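Local atomic coordinates of fibrinogen-binding protein (Staphylococcus aureus subsp. aureus, PDB entry 3T49), a protein that probably helps the bacterium evade host immunity by inhibiting the C3b-containing convertases of complement, as a secreted virulence factor of the SCIN family. Residues E8-Y19 with K57-D68. Numbering follows the deposited sequence. Where two conformers were deposited one is given.
Sequences ELRTLLNKSNVY and KVALEKIYKEID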
loop_
_atom_site.group_PDB
_atom_site.type_symbol
_atom_site.label_atom_id
_atom_site.label_comp_id
_atom_site.label_asym_id
_atom_site.label_seq_id
_atom_site.Cartn_x
_atom_site.Cartn_y
_atom_site.Cartn_z
ATOM N N GLU A 8 -7.532 -9.255 -3.301
ATOM C CA GLU A 8 -6.143 -8.924 -3.651
ATOM C C GLU A 8 -5.730 -7.685 -2.856
ATOM O O GLU A 8 -4.636 -7.601 -2.274
ATOM C CB GLU A 8 -5.984 -8.665 -5.153
ATOM C CG GLU A 8 -6.184 -9.901 -6.050
ATOM C CD GLU A 8 -6.089 -9.557 -7.533
ATOM O OE1 GLU A 8 -6.414 -8.400 -7.898
ATOM O OE2 GLU A 8 -5.692 -10.439 -8.333
ATOM N N LEU A 9 -6.636 -6.729 -2.752
ATOM C CA LEU A 9 -6.331 -5.483 -2.058
ATOM C C LEU A 9 -6.214 -5.720 -0.562
ATOM O O LEU A 9 -5.313 -5.177 0.072
ATOM C CB LEU A 9 -7.381 -4.440 -2.383
ATOM C CG LEU A 9 -7.179 -3.076 -1.762
ATOM C CD1 LEU A 9 -5.796 -2.483 -2.063
ATOM C CD2 LEU A 9 -8.288 -2.147 -2.223
ATOM N N ARG A 10 -7.077 -6.532 0.045
ATOM C CA ARG A 10 -6.928 -6.857 1.451
ATOM C C ARG A 10 -5.574 -7.543 1.737
ATOM O O ARG A 10 -4.938 -7.234 2.752
ATOM C CB ARG A 10 -8.131 -7.713 1.918
ATOM C CG ARG A 10 -8.129 -8.097 3.423
ATOM C CD ARG A 10 -7.817 -6.959 4.400
ATOM N NE ARG A 10 -8.869 -5.936 4.469
ATOM C CZ ARG A 10 -8.859 -4.876 5.271
ATOM N NH1 ARG A 10 -7.826 -4.651 6.075
ATOM N NH2 ARG A 10 -9.865 -4.011 5.258
ATOM N N THR A 11 -5.157 -8.454 0.868
ATOM C CA THR A 11 -3.867 -9.122 1.031
ATOM C C THR A 11 -2.752 -8.084 1.063
ATOM O O THR A 11 -1.841 -8.165 1.897
ATOM C CB THR A 11 -3.649 -10.146 -0.062
ATOM O OG1 THR A 11 -4.611 -11.209 0.122
ATOM C CG2 THR A 11 -2.243 -10.737 -0.017
ATOM N N LEU A 12 -2.811 -7.091 0.181
ATOM C CA LEU A 12 -1.796 -6.024 0.201
ATOM C C LEU A 12 -1.881 -5.219 1.479
ATOM O O LEU A 12 -0.841 -4.878 2.070
ATOM C CB LEU A 12 -1.907 -5.124 -1.030
ATOM C CG LEU A 12 -1.483 -5.779 -2.325
ATOM C CD1 LEU A 12 -2.061 -4.977 -3.486
ATOM C CD2 LEU A 12 0.003 -5.903 -2.482
ATOM N N LEU A 13 -3.095 -4.891 1.919
ATOM C CA LEU A 13 -3.279 -4.133 3.161
ATOM C C LEU A 13 -2.731 -4.874 4.356
ATOM O O LEU A 13 -2.255 -4.260 5.325
ATOM C CB LEU A 13 -4.746 -3.830 3.412
ATOM C CG LEU A 13 -5.289 -2.638 2.687
ATOM C CD1 LEU A 13 -6.820 -2.565 2.945
ATOM C CD2 LEU A 13 -4.561 -1.364 3.199
ATOM N N ASN A 14 -2.770 -6.199 4.300
ATOM C CA ASN A 14 -2.311 -6.969 5.454
ATOM C C ASN A 14 -0.808 -6.827 5.671
ATOM O O ASN A 14 -0.332 -7.130 6.750
ATOM C CB ASN A 14 -2.676 -8.452 5.321
ATOM C CG ASN A 14 -4.173 -8.726 5.516
ATOM O OD1 ASN A 14 -4.902 -7.913 6.048
ATOM N ND2 ASN A 14 -4.598 -9.906 5.072
ATOM N N LYS A 15 -0.077 -6.371 4.654
ATOM C CA LYS A 15 1.364 -6.102 4.779
ATOM C C LYS A 15 1.688 -4.641 5.038
ATOM O O LYS A 15 2.854 -4.294 5.222
ATOM C CB LYS A 15 2.089 -6.521 3.500
ATOM C CG LYS A 15 1.710 -7.871 2.986
ATOM C CD LYS A 15 2.538 -8.200 1.738
ATOM C CE LYS A 15 1.788 -9.131 0.775
ATOM N NZ LYS A 15 1.303 -10.341 1.458
ATOM N N SER A 16 0.694 -3.773 5.053
ATOM C CA SER A 16 0.977 -2.337 5.090
ATOM C C SER A 16 1.668 -1.853 6.353
ATOM O O SER A 16 2.548 -0.998 6.285
ATOM C CB SER A 16 -0.290 -1.509 4.807
ATOM O OG SER A 16 -1.306 -1.736 5.783
ATOM N N ASN A 17 1.274 -2.367 7.515
ATOM C CA ASN A 17 1.934 -1.905 8.744
ATOM C C ASN A 17 3.387 -2.375 8.849
ATOM O O ASN A 17 4.253 -1.675 9.331
ATOM C CB ASN A 17 1.133 -2.324 9.985
ATOM C CG ASN A 17 -0.215 -1.623 10.086
ATOM O OD1 ASN A 17 -0.312 -0.418 9.913
ATOM N ND2 ASN A 17 -1.259 -2.388 10.342
ATOM N N VAL A 18 3.643 -3.589 8.373
ATOM C CA VAL A 18 4.983 -4.127 8.301
ATOM C C VAL A 18 5.839 -3.224 7.396
ATOM O O VAL A 18 6.962 -2.837 7.744
ATOM C CB VAL A 18 4.952 -5.596 7.788
ATOM C CG1 VAL A 18 6.272 -6.027 7.226
ATOM C CG2 VAL A 18 4.546 -6.539 8.930
ATOM N N TYR A 19 5.337 -2.889 6.210
ATOM C CA TYR A 19 6.093 -2.041 5.320
ATOM C C TYR A 19 6.276 -0.648 5.912
ATOM O O TYR A 19 7.343 -0.073 5.746
ATOM C CB TYR A 19 5.451 -1.981 3.909
ATOM C CG TYR A 19 5.963 -3.064 2.991
ATOM C CD1 TYR A 19 5.424 -4.339 3.008
ATOM C CD2 TYR A 19 7.040 -2.828 2.158
ATOM C CE1 TYR A 19 5.925 -5.353 2.199
ATOM C CE2 TYR A 19 7.545 -3.828 1.362
ATOM C CZ TYR A 19 6.986 -5.072 1.388
ATOM O OH TYR A 19 7.479 -6.091 0.585
ATOM N N LYS A 57 -4.473 -0.752 -5.235
ATOM C CA LYS A 57 -3.697 -1.947 -5.454
ATOM C C LYS A 57 -2.418 -1.600 -6.187
ATOM O O LYS A 57 -1.321 -2.015 -5.771
ATOM C CB LYS A 57 -4.487 -2.994 -6.253
ATOM C CG LYS A 57 -3.692 -4.227 -6.526
ATOM C CD LYS A 57 -4.459 -5.214 -7.404
ATOM C CE LYS A 57 -4.520 -4.728 -8.830
ATOM N NZ LYS A 57 -5.165 -5.733 -9.722
ATOM N N VAL A 58 -2.512 -0.835 -7.272
ATOM C CA VAL A 58 -1.338 -0.473 -8.049
ATOM C C VAL A 58 -0.388 0.371 -7.193
ATOM O O VAL A 58 0.833 0.157 -7.233
ATOM C CB VAL A 58 -1.752 0.266 -9.340
ATOM C CG1 VAL A 58 -0.550 0.858 -10.058
ATOM C CG2 VAL A 58 -2.507 -0.682 -10.266
ATOM N N ALA A 59 -0.918 1.295 -6.426
ATOM C CA ALA A 59 -0.065 2.176 -5.630
ATOM C C ALA A 59 0.660 1.407 -4.547
ATOM O O ALA A 59 1.848 1.631 -4.289
ATOM C CB ALA A 59 -0.863 3.289 -5.025
ATOM N N LEU A 60 -0.026 0.529 -3.856
ATOM C CA LEU A 60 0.615 -0.283 -2.828
ATOM C C LEU A 60 1.665 -1.218 -3.429
ATOM O O LEU A 60 2.769 -1.347 -2.901
ATOM C CB LEU A 60 -0.419 -1.076 -2.006
ATOM C CG LEU A 60 -1.246 -0.233 -1.039
ATOM C CD1 LEU A 60 -2.407 -1.064 -0.489
ATOM C CD2 LEU A 60 -0.357 0.306 0.088
ATOM N N GLU A 61 1.355 -1.909 -4.517
ATOM C CA GLU A 61 2.350 -2.741 -5.184
ATOM C C GLU A 61 3.576 -1.911 -5.547
ATOM O O GLU A 61 4.725 -2.362 -5.370
ATOM C CB GLU A 61 1.755 -3.403 -6.449
ATOM C CG GLU A 61 0.733 -4.463 -6.111
ATOM C CD GLU A 61 0.021 -5.006 -7.325
ATOM O OE1 GLU A 61 0.090 -4.348 -8.385
ATOM O OE2 GLU A 61 -0.639 -6.064 -7.191
ATOM N N LYS A 62 3.368 -0.703 -6.037
ATOM C CA LYS A 62 4.468 0.153 -6.472
ATOM C C LYS A 62 5.355 0.531 -5.265
ATOM O O LYS A 62 6.593 0.435 -5.342
ATOM C CB LYS A 62 3.937 1.418 -7.148
ATOM C CG LYS A 62 5.015 2.387 -7.651
ATOM C CD LYS A 62 4.350 3.603 -8.332
ATOM C CE LYS A 62 5.367 4.575 -8.916
ATOM N NZ LYS A 62 5.941 5.451 -7.860
ATOM N N ILE A 63 4.755 1.005 -4.169
ATOM C CA ILE A 63 5.553 1.466 -3.028
ATOM C C ILE A 63 6.249 0.285 -2.327
ATOM O O ILE A 63 7.391 0.418 -1.876
ATOM C CB ILE A 63 4.718 2.353 -2.047
ATOM C CG1 ILE A 63 5.622 3.197 -1.123
ATOM C CG2 ILE A 63 3.736 1.509 -1.215
ATOM C CD1 ILE A 63 6.415 4.268 -1.843
ATOM N N TYR A 64 5.619 -0.884 -2.256
ATOM C CA TYR A 64 6.268 -2.043 -1.664
ATOM C C TYR A 64 7.480 -2.442 -2.494
ATOM O O TYR A 64 8.517 -2.798 -1.944
ATOM C CB TYR A 64 5.301 -3.231 -1.576
ATOM C CG TYR A 64 4.129 -3.068 -0.635
ATOM C CD1 TYR A 64 4.033 -2.020 0.276
ATOM C CD2 TYR A 64 3.105 -3.997 -0.659
ATOM C CE1 TYR A 64 2.941 -1.911 1.123
ATOM C CE2 TYR A 64 2.023 -3.901 0.188
ATOM C CZ TYR A 64 1.934 -2.856 1.071
ATOM O OH TYR A 64 0.841 -2.749 1.917
ATOM N N LYS A 65 7.367 -2.440 -3.823
ATOM C CA LYS A 65 8.493 -2.779 -4.708
ATOM C C LYS A 65 9.615 -1.769 -4.526
ATOM O O LYS A 65 10.796 -2.168 -4.478
ATOM C CB LYS A 65 8.024 -2.828 -6.161
ATOM C CG LYS A 65 9.131 -3.301 -7.097
ATOM C CD LYS A 65 8.575 -3.546 -8.507
ATOM C CE LYS A 65 9.637 -4.252 -9.372
ATOM N NZ LYS A 65 9.214 -4.459 -10.779
ATOM N N GLU A 66 9.288 -0.480 -4.454
ATOM C CA GLU A 66 10.303 0.561 -4.247
ATOM C C GLU A 66 11.059 0.341 -2.939
ATOM O O GLU A 66 12.300 0.446 -2.897
ATOM C CB GLU A 66 9.703 1.968 -4.298
ATOM C CG GLU A 66 9.370 2.365 -5.711
ATOM C CD GLU A 66 8.416 3.512 -5.854
ATOM O OE1 GLU A 66 7.703 3.841 -4.903
ATOM O OE2 GLU A 66 8.320 4.053 -6.984
ATOM N N ILE A 67 10.331 0.032 -1.879
ATOM C CA ILE A 67 10.940 -0.178 -0.578
ATOM C C ILE A 67 11.806 -1.421 -0.609
ATOM O O ILE A 67 12.963 -1.384 -0.143
ATOM C CB ILE A 67 9.865 -0.255 0.507
ATOM C CG1 ILE A 67 9.244 1.133 0.718
ATOM C CG2 ILE A 67 10.453 -0.787 1.794
ATOM C CD1 ILE A 67 7.963 1.089 1.538
ATOM N N ASP A 68 11.315 -2.512 -1.172
ATOM C CA ASP A 68 12.105 -3.721 -1.300
ATOM C C ASP A 68 13.405 -3.454 -2.080
ATOM O O ASP A 68 14.485 -3.913 -1.687
ATOM C CB ASP A 68 11.338 -4.828 -2.035
ATOM C CG ASP A 68 10.257 -5.472 -1.207
ATOM O OD1 ASP A 68 10.247 -5.312 0.010
ATOM O OD2 ASP A 68 9.423 -6.227 -1.811
#
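Y19 and Y64 lie face to face where helices 5-13 and 16-22, which together form one arm of the three-helix bundle of SCIN proteins, pack on helix 50-72. Their ring centroids are 4.1 Å apart and the planes differ by 19°. The overlap is offset, with Y64 CD1 over the face of the Y19 ring. The CB of Y64 also rests over the Y19 ring in a CH-pi contact. I67 CG2 comes to the edge of the Y19 ring, while Y19 OH stands 2.9 Å from OD1 of D68, whose OD2 hydrogen-bonds to a glycerol.

Toward the chain start, L12 is a knob in the hole formed by K57, L60, E61 and Y64. Its chi1 of -70° carries CG beside the backbone N and into the hole, where the branches diverge, CD1 meeting K57 CG at 3.5 Å and CD2 lying by Y64 CE2. L9 CD1 and L13 CD2 both approach L60 CD1, with M53 and A56 beside L9 and L45 of helix 28-47 beside L13. At the exposed end of the contact, E8 OE1 and K57 NZ form a weak salt bridge of 3.5 Å.

Y64 OH joins the link between helices 5-13 and 16-22 to helix 50-72. Local to that link, in one of the two S16 conformers, OG donates to L13 O at 2.7 Å, in the carbonyl plane. Y64 OH donates to L12 O over 2.7 Å, from above the carbonyl plane, while K15 N reaches the same oxygen from the opposite face.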